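Local coordinates for cerato-platanin-like protein (Moniliophthora perniciosa, PDB 3SUK) that is a secreted fungal protein of the cerato-platanin family, with a double-psi beta-barrel fold and no firmly established function, at residues A[63-68]-A[113-118]; A[44-49]-A[76-81]; A[21-26]-A[51-56]. One frame throughout, in Å; residues are numbered along the deposited sequence. Where two conformers were deposited one is given.

Overall arrangement
From the N terminus, the chain first lays down strand 4-8 and a long loop. Contact 3 ties that loop, at 21-26, to the loop 51-56 that follows strand 47-50, near the surface. Contact 2 starts inside this span: strand 47-50, just after the loop 44-46, pairs in parallel with strand 74-83 at I47 and V81, so contacts 2 and 3 cross. Contact 1 opens at 63-68, after contact 3 has closed, and ends at 113-118, crossing contact 2. Strand 64-71 lies between strands 74-83 and 110-118, so contacts 1 and 2 join neighbouring parts of one sheet, while Y65 OH reaches D52 of contact 3.

Contact 1 of 3, residues A[63-68]-A[113-118]; sequences NCYTIS and VQSQQV
Y65 and Q117 face each other in a non-hydrogen-bonded pair, the ring and amide planes 24° apart. The Y65 ring runs along the face it shares with I67, S115 and Q117, where short S115 sets its OG 3.5 Å from Y65 CD2. The tyrosine hydroxyl accepts from N63 ND2 and also bonds D52. Q117 extends with CG anti to its backbone N (chi1 -169°), and its amide meets that of N63 obliquely, in contact only; N63 OD1 is hydrogen-bonded to R120. One water is held between the strands: Q117 NE2 and C64 N donate to it, and it donates to V118 O.

This is the antiparallel seam between strands 64-71 and 110-118 of the double-psi barrel. T66 and Q116 exchange two backbone bonds, as do S68 and Q114; S68 N to Q114 O is 2.9 Å and nearly straight at 171°.

On the I67 side, CG2 packs against V113 CG2 at 3.6 Å, branched aliphatic groups suiting the interior beside L6. On the other face, C64 SG, disulfide-bonded to C123, touches V118 CG2 at 3.5 Å, while the V118 and T66 side chains cross at about a right angle, V118 CG1 3.4 Å from T66 OG1, which bonds N79.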
loop_
_atom_site.group_PDB
_atom_site.type_symbol
_atom_site.label_atom_id
_atom_site.label_comp_id
_atom_site.label_asym_id
_atom_site.label_seq_id
_atom_site.Cartn_x
_atom_site.Cartn_y
_atom_site.Cartn_z
ATOM N N ASN A 63 -4.159 -7.606 -1.531
ATOM C CA ASN A 63 -3.042 -8.294 -0.942
ATOM C C ASN A 63 -2.433 -7.508 0.202
ATOM O O ASN A 63 -2.327 -6.325 0.172
ATOM C CB ASN A 63 -1.966 -8.617 -1.968
ATOM C CG ASN A 63 -2.288 -9.866 -2.802
ATOM O OD1 ASN A 63 -3.280 -10.508 -2.618
ATOM N ND2 ASN A 63 -1.460 -10.119 -3.738
ATOM N N CYS A 64 -2.012 -8.260 1.194
ATOM C CA CYS A 64 -1.448 -7.743 2.412
ATOM C C CYS A 64 0.045 -8.056 2.443
ATOM O O CYS A 64 0.411 -9.154 2.297
ATOM C CB CYS A 64 -2.151 -8.450 3.585
ATOM S SG CYS A 64 -1.626 -7.902 5.243
ATOM N N TYR A 65 0.854 -7.031 2.635
ATOM C CA TYR A 65 2.289 -7.131 2.609
ATOM C C TYR A 65 2.909 -6.591 3.884
ATOM O O TYR A 65 2.549 -5.538 4.349
ATOM C CB TYR A 65 2.846 -6.330 1.438
ATOM C CG TYR A 65 2.362 -6.781 0.098
ATOM C CD1 TYR A 65 1.213 -6.245 -0.442
ATOM C CD2 TYR A 65 3.056 -7.734 -0.635
ATOM C CE1 TYR A 65 0.778 -6.620 -1.672
ATOM C CE2 TYR A 65 2.607 -8.139 -1.860
ATOM C CZ TYR A 65 1.455 -7.604 -2.357
ATOM O OH TYR A 65 0.997 -8.000 -3.575
ATOM N N THR A 66 3.881 -7.310 4.397
ATOM C CA THR A 66 4.714 -6.815 5.470
ATOM C C THR A 66 5.916 -6.227 4.775
ATOM O O THR A 66 6.647 -6.913 4.100
ATOM C CB THR A 66 5.147 -7.923 6.430
ATOM O OG1 THR A 66 3.995 -8.418 7.100
ATOM C CG2 THR A 66 6.092 -7.383 7.454
ATOM N N ILE A 67 6.070 -4.923 4.941
ATOM C CA ILE A 67 7.104 -4.128 4.272
ATOM C C ILE A 67 8.080 -3.662 5.337
ATOM O O ILE A 67 7.693 -3.134 6.311
ATOM C CB ILE A 67 6.502 -2.915 3.519
ATOM C CG1 ILE A 67 5.457 -3.366 2.468
ATOM C CG2 ILE A 67 7.593 -2.126 2.797
ATOM C CD1 ILE A 67 4.723 -2.283 1.852
ATOM N N SER A 68 9.364 -3.887 5.090
ATOM C CA SER A 68 10.468 -3.603 6.005
ATOM C C SER A 68 11.529 -2.697 5.387
ATOM O O SER A 68 11.807 -2.772 4.235
ATOM C CB SER A 68 11.172 -4.897 6.398
ATOM O OG SER A 68 10.253 -5.732 7.020
ATOM N N VAL A 113 12.861 -1.411 -0.450
ATOM C CA VAL A 113 12.351 -2.091 0.729
ATOM C C VAL A 113 12.341 -3.591 0.546
ATOM O O VAL A 113 12.519 -4.057 -0.513
ATOM C CB VAL A 113 10.931 -1.609 1.109
ATOM C CG1 VAL A 113 10.950 -0.111 1.370
ATOM C CG2 VAL A 113 9.870 -1.964 0.003
ATOM N N GLN A 114 12.223 -4.302 1.642
ATOM C CA GLN A 114 11.942 -5.707 1.612
ATOM C C GLN A 114 10.426 -5.897 1.801
ATOM O O GLN A 114 9.808 -5.241 2.584
ATOM C CB GLN A 114 12.733 -6.445 2.694
ATOM C CG GLN A 114 14.205 -6.540 2.413
ATOM C CD GLN A 114 14.526 -7.404 1.231
ATOM O OE1 GLN A 114 14.035 -8.488 1.105
ATOM N NE2 GLN A 114 15.370 -6.908 0.362
ATOM N N SER A 115 9.853 -6.744 0.982
ATOM C CA SER A 115 8.425 -6.970 1.018
ATOM C C SER A 115 8.143 -8.480 1.034
ATOM O O SER A 115 8.714 -9.243 0.285
ATOM C CB SER A 115 7.784 -6.314 -0.211
ATOM O OG SER A 115 6.403 -6.629 -0.285
ATOM N N GLN A 116 7.233 -8.853 1.915
ATOM C CA GLN A 116 6.769 -10.211 2.024
ATOM C C GLN A 116 5.239 -10.208 2.078
ATOM O O GLN A 116 4.711 -9.716 3.027
ATOM C CB GLN A 116 7.313 -10.798 3.342
ATOM C CG GLN A 116 6.979 -12.230 3.565
ATOM C CD GLN A 116 7.233 -13.065 2.320
ATOM O OE1 GLN A 116 8.369 -13.275 1.929
ATOM N NE2 GLN A 116 6.185 -13.512 1.683
ATOM N N GLN A 117 4.555 -10.819 1.142
ATOM C CA GLN A 117 3.135 -11.025 1.313
ATOM C C GLN A 117 2.860 -11.928 2.506
ATOM O O GLN A 117 3.587 -12.868 2.738
ATOM C CB GLN A 117 2.536 -11.645 0.052
ATOM C CG GLN A 117 1.037 -11.609 0.117
ATOM C CD GLN A 117 0.348 -12.217 -1.045
ATOM O OE1 GLN A 117 0.927 -12.864 -1.872
ATOM N NE2 GLN A 117 -0.889 -12.014 -1.088
ATOM N N VAL A 118 1.801 -11.599 3.218
ATOM C CA VAL A 118 1.290 -12.356 4.332
ATOM C C VAL A 118 -0.215 -12.604 4.103
ATOM O O VAL A 118 -0.793 -12.202 3.130
ATOM C CB VAL A 118 1.519 -11.638 5.689
ATOM C CG1 VAL A 118 3.015 -11.516 5.988
ATOM C CG2 VAL A 118 0.862 -10.272 5.675
HETATM O O HOH W 1 -2.345 -11.158 1.028
#

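Contact 2 of 3, residues A[44-49]-A[76-81]; sequences FPHIGA and RSINLV
Three hydrogen bonds link the segments, two of them between backbones. V81 N donates to H46 O across 3.1 Å, approaching from above the carbonyl plane, and G48 N donates to V81 O, in the plane of the V81 carbonyl. Together they make I47 and V81 a parallel pair. The third is weak and uses the imidazole: ND1 of H46 reaches N79 O at 3.1 Å with a bent angle of 129°. Histidine suits this place because its other ring nitrogen, NE2, bonds E99 of helix 94-101; with the weak ND1 bond and I78 over one face, this would restrict the ring's rotation. The nearby carboxylate would tend to stabilise a protonated imidazole.

A CH-pi contact comes from I78, whose CB sits over one face of the H46 imidazole, 4.0 Å from its centroid and 25° off the normal. The CG2 methyl of I78 also lies over that face, 3.7 Å from H46 CE1, while the N79 carbonyl meets the ring's edge.

L80 packs its methyls against the backbone of 46-48: with CG anti to the backbone N (chi1 -179°), CD1 lies 3.6 Å from I47 N and CD2 near G48 N, where glycine adds no side-chain bulk.

H46 centres an inverse gamma turn leading from the cis-proline P45 into strand 47-50, whose parallel pairing with strand 74-83 belongs to the mixed sheet of the double-psi beta-barrel.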
loop_
_atom_site.group_PDB
_atom_site.type_symbol
_atom_site.label_atom_id
_atom_site.label_comp_id
_atom_site.label_asym_id
_atom_site.label_seq_id
_atom_site.Cartn_x
_atom_site.Cartn_y
_atom_site.Cartn_z
ATOM N N PHE A 44 -5.517 1.451 7.210
ATOM C CA PHE A 44 -5.282 2.812 6.759
ATOM C C PHE A 44 -4.547 3.565 7.876
ATOM O O PHE A 44 -4.918 3.471 9.013
ATOM C CB PHE A 44 -6.616 3.542 6.484
ATOM C CG PHE A 44 -6.427 4.975 6.028
ATOM C CD1 PHE A 44 -6.256 5.254 4.710
ATOM C CD2 PHE A 44 -6.395 6.017 6.931
ATOM C CE1 PHE A 44 -6.068 6.534 4.269
ATOM C CE2 PHE A 44 -6.217 7.300 6.488
ATOM C CZ PHE A 44 -6.055 7.540 5.148
ATOM N N PRO A 45 -3.517 4.332 7.552
ATOM C CA PRO A 45 -3.119 4.787 6.211
ATOM C C PRO A 45 -2.080 3.880 5.561
ATOM O O PRO A 45 -1.439 4.312 4.653
ATOM C CB PRO A 45 -2.478 6.141 6.511
ATOM C CG PRO A 45 -1.784 5.908 7.798
ATOM C CD PRO A 45 -2.743 5.004 8.598
ATOM N N HIS A 46 -1.957 2.654 6.038
ATOM C CA HIS A 46 -1.040 1.710 5.400
ATOM C C HIS A 46 -1.744 1.104 4.189
ATOM O O HIS A 46 -2.210 0.002 4.213
ATOM C CB HIS A 46 -0.627 0.588 6.357
ATOM C CG HIS A 46 0.058 1.053 7.601
ATOM N ND1 HIS A 46 0.368 0.208 8.637
ATOM C CD2 HIS A 46 0.482 2.274 7.972
ATOM C CE1 HIS A 46 0.941 0.898 9.602
ATOM N NE2 HIS A 46 1.030 2.153 9.223
ATOM N N ILE A 47 -1.810 1.901 3.134
ATOM C CA ILE A 47 -2.424 1.484 1.881
ATOM C C ILE A 47 -1.599 2.025 0.718
ATOM O O ILE A 47 -0.858 2.965 0.886
ATOM C CB ILE A 47 -3.877 1.966 1.732
ATOM C CG1 ILE A 47 -3.947 3.486 1.817
ATOM C CG2 ILE A 47 -4.817 1.297 2.754
ATOM C CD1 ILE A 47 -5.201 4.097 1.246
ATOM N N GLY A 48 -1.730 1.389 -0.431
ATOM C CA GLY A 48 -1.025 1.865 -1.598
ATOM C C GLY A 48 -1.255 1.056 -2.853
ATOM O O GLY A 48 -1.989 0.108 -2.881
ATOM N N ALA A 49 -0.547 1.475 -3.892
ATOM C CA ALA A 49 -0.516 0.780 -5.160
ATOM C C ALA A 49 0.662 -0.207 -5.163
ATOM O O ALA A 49 1.632 0.059 -4.474
ATOM C CB ALA A 49 -0.370 1.790 -6.296
ATOM N N ARG A 76 12.314 -1.125 10.559
ATOM C CA ARG A 76 10.913 -0.780 10.777
ATOM C C ARG A 76 10.066 -1.514 9.738
ATOM O O ARG A 76 10.402 -1.566 8.613
ATOM C CB ARG A 76 10.722 0.748 10.695
ATOM C CG ARG A 76 11.619 1.498 11.656
ATOM C CD ARG A 76 11.381 3.025 11.631
ATOM N NE ARG A 76 12.197 3.725 12.619
ATOM C CZ ARG A 76 13.464 4.044 12.456
ATOM N NH1 ARG A 76 14.112 3.778 11.340
ATOM N NH2 ARG A 76 14.059 4.638 13.430
ATOM N N SER A 77 8.941 -2.035 10.185
ATOM C CA SER A 77 8.029 -2.810 9.353
ATOM C C SER A 77 6.578 -2.388 9.619
ATOM O O SER A 77 6.209 -2.167 10.724
ATOM C CB SER A 77 8.095 -4.323 9.573
ATOM O OG SER A 77 9.399 -4.878 9.463
ATOM N N ILE A 78 5.796 -2.384 8.551
ATOM C CA ILE A 78 4.362 -2.163 8.580
ATOM C C ILE A 78 3.678 -3.211 7.720
ATOM O O ILE A 78 4.281 -3.785 6.856
ATOM C CB ILE A 78 3.950 -0.746 8.073
ATOM C CG1 ILE A 78 4.367 -0.574 6.604
ATOM C CG2 ILE A 78 4.533 0.329 8.954
ATOM C CD1 ILE A 78 3.821 0.705 5.946
ATOM N N ASN A 79 2.417 -3.426 8.029
ATOM C CA ASN A 79 1.535 -4.190 7.200
ATOM C C ASN A 79 0.623 -3.272 6.376
ATOM O O ASN A 79 0.083 -2.335 6.861
ATOM C CB ASN A 79 0.689 -5.137 8.055
ATOM C CG ASN A 79 1.535 -6.127 8.871
ATOM O OD1 ASN A 79 2.580 -6.527 8.492
ATOM N ND2 ASN A 79 1.062 -6.419 10.027
ATOM N N LEU A 80 0.545 -3.564 5.095
ATOM C CA LEU A 80 -0.024 -2.655 4.129
ATOM C C LEU A 80 -0.911 -3.387 3.140
ATOM O O LEU A 80 -0.576 -4.431 2.691
ATOM C CB LEU A 80 1.117 -1.929 3.395
ATOM C CG LEU A 80 0.627 -0.901 2.348
ATOM C CD1 LEU A 80 1.417 0.410 2.457
ATOM C CD2 LEU A 80 0.787 -1.460 0.912
ATOM N N VAL A 81 -2.030 -2.779 2.767
ATOM C CA VAL A 81 -2.936 -3.365 1.774
ATOM C C VAL A 81 -2.752 -2.683 0.438
ATOM O O VAL A 81 -2.815 -1.518 0.344
ATOM C CB VAL A 81 -4.442 -3.248 2.206
ATOM C CG1 VAL A 81 -5.394 -3.797 1.105
ATOM C CG2 VAL A 81 -4.662 -4.026 3.544
#

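Contact 3 of 3, residues A[21-26]-A[51-56]; sequences TVACST and SDIGGF
A23 and F56 bring together two surface loops of the double-psi barrel domain, the first between strands 4-8 and 47-50, the second between strands 47-50 and 64-71. The backbones touch where CA of F56 points its hydrogen almost straight at A23 O, a CA-H...O contact of 3.5 Å with 166° at the hydrogen. The small methyl of A23 lets the G55 backbone come close: A23 CB lies 3.9 Å from G55 C. I53 points toward the other loop with CG1 beside its own N, so that CD1 lies 3.8 Å from SG of C24; aliphatic and sulfur surfaces suit this buried spot. F56, with CG anti to its backbone N (chi1 -176°), extends along the first loop to T26. The threonine comes to the ring's edge rather than over a face, its CG2 3.3 Å from F56 CZ.

In the next layer, the disulfide from C24 to C61 fixes the sulfur that I53 meets, and C24 is the centre of an inverse gamma turn that bends the chain from A23 toward S25. The backbone at G55 is folded so that a side chain would collide with the carbonyl oxygen of G54, which by itself calls for glycine. Backbone bonds with L31 and S32 hold C24 and S25, and D84 accepts from A23 N through its carboxylate. On the opposing loop, I53 O accepts from H85 ND1.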
loop_
_atom_site.group_PDB
_atom_site.type_symbol
_atom_site.label_atom_id
_atom_site.label_comp_id
_atom_site.label_asym_id
_atom_site.label_seq_id
_atom_site.Cartn_x
_atom_site.Cartn_y
_atom_site.Cartn_z
ATOM N N THR A 21 -11.964 5.101 -7.467
ATOM C CA THR A 21 -10.916 5.865 -8.149
ATOM C C THR A 21 -9.641 5.052 -8.431
ATOM O O THR A 21 -8.751 5.553 -9.049
ATOM C CB THR A 21 -10.464 7.148 -7.360
ATOM O OG1 THR A 21 -9.836 6.778 -6.134
ATOM C CG2 THR A 21 -11.625 8.102 -7.055
ATOM N N VAL A 22 -9.600 3.788 -8.007
ATOM C CA VAL A 22 -8.426 2.945 -8.169
ATOM C C VAL A 22 -8.766 1.707 -8.979
ATOM O O VAL A 22 -9.870 1.472 -9.279
ATOM C CB VAL A 22 -7.772 2.550 -6.788
ATOM C CG1 VAL A 22 -7.339 3.773 -6.050
ATOM C CG2 VAL A 22 -8.806 1.829 -5.919
ATOM N N ALA A 23 -7.763 0.940 -9.338
ATOM C CA ALA A 23 -7.922 -0.221 -10.145
ATOM C C ALA A 23 -8.843 -1.261 -9.479
ATOM O O ALA A 23 -9.550 -1.930 -10.162
ATOM C CB ALA A 23 -6.584 -0.821 -10.422
ATOM N N CYS A 24 -8.754 -1.370 -8.161
ATOM C CA CYS A 24 -9.513 -2.359 -7.384
ATOM C C CYS A 24 -10.877 -1.845 -6.923
ATOM O O CYS A 24 -11.211 -1.901 -5.802
ATOM C CB CYS A 24 -8.705 -2.871 -6.184
ATOM S SG CYS A 24 -7.038 -3.560 -6.672
ATOM N N SER A 25 -11.622 -1.389 -7.913
ATOM C CA SER A 25 -12.908 -0.794 -7.678
ATOM C C SER A 25 -14.014 -1.876 -7.730
ATOM O O SER A 25 -14.358 -2.410 -6.736
ATOM C CB SER A 25 -13.119 0.301 -8.754
ATOM O OG SER A 25 -13.003 -0.170 -10.056
ATOM N N THR A 26 -14.427 -2.213 -8.917
ATOM C CA THR A 26 -15.550 -3.031 -9.271
ATOM C C THR A 26 -15.065 -4.434 -9.728
ATOM O O THR A 26 -13.900 -4.730 -9.703
ATOM C CB THR A 26 -16.227 -2.110 -10.411
ATOM O OG1 THR A 26 -17.293 -1.314 -9.935
ATOM C CG2 THR A 26 -16.301 -2.647 -11.731
ATOM N N SER A 51 2.809 -2.994 -8.089
ATOM C CA SER A 51 3.000 -3.594 -9.413
ATOM C C SER A 51 2.479 -5.016 -9.479
ATOM O O SER A 51 2.286 -5.554 -10.538
ATOM C CB SER A 51 4.465 -3.507 -9.856
ATOM O OG SER A 51 5.361 -3.955 -8.904
ATOM N N ASP A 52 2.207 -5.605 -8.320
ATOM C CA ASP A 52 1.559 -6.929 -8.269
ATOM C C ASP A 52 0.137 -6.863 -8.824
ATOM O O ASP A 52 -0.399 -7.836 -9.231
ATOM C CB ASP A 52 1.532 -7.540 -6.855
ATOM C CG ASP A 52 2.875 -8.055 -6.399
ATOM O OD1 ASP A 52 3.821 -7.993 -7.148
ATOM O OD2 ASP A 52 2.946 -8.552 -5.297
ATOM N N ILE A 53 -0.457 -5.690 -8.731
ATOM C CA ILE A 53 -1.788 -5.467 -9.237
ATOM C C ILE A 53 -1.645 -4.911 -10.677
ATOM O O ILE A 53 -1.242 -3.803 -10.877
ATOM C CB ILE A 53 -2.575 -4.473 -8.322
ATOM C CG1 ILE A 53 -2.938 -5.154 -6.993
ATOM C CG2 ILE A 53 -3.812 -3.997 -9.016
ATOM C CD1 ILE A 53 -3.329 -4.196 -5.877
ATOM N N GLY A 54 -1.966 -5.768 -11.635
ATOM C CA GLY A 54 -1.884 -5.456 -13.051
ATOM C C GLY A 54 -2.831 -4.360 -13.467
ATOM O O GLY A 54 -2.580 -3.630 -14.378
ATOM N N GLY A 55 -3.985 -4.314 -12.840
ATOM C CA GLY A 55 -5.042 -3.405 -13.214
ATOM C C GLY A 55 -6.360 -3.947 -12.695
ATOM O O GLY A 55 -6.376 -4.740 -11.778
ATOM N N PHE A 56 -7.443 -3.563 -13.354
ATOM C CA PHE A 56 -8.798 -3.927 -12.979
ATOM C C PHE A 56 -8.964 -5.408 -12.823
ATOM O O PHE A 56 -8.497 -6.161 -13.588
ATOM C CB PHE A 56 -9.735 -3.541 -14.135
ATOM C CG PHE A 56 -11.177 -3.765 -13.841
ATOM C CD1 PHE A 56 -11.866 -2.917 -13.034
ATOM C CD2 PHE A 56 -11.822 -4.828 -14.357
ATOM C CE1 PHE A 56 -13.202 -3.141 -12.746
ATOM C CE2 PHE A 56 -13.152 -5.043 -14.065
ATOM C CZ PHE A 56 -13.808 -4.179 -13.251
#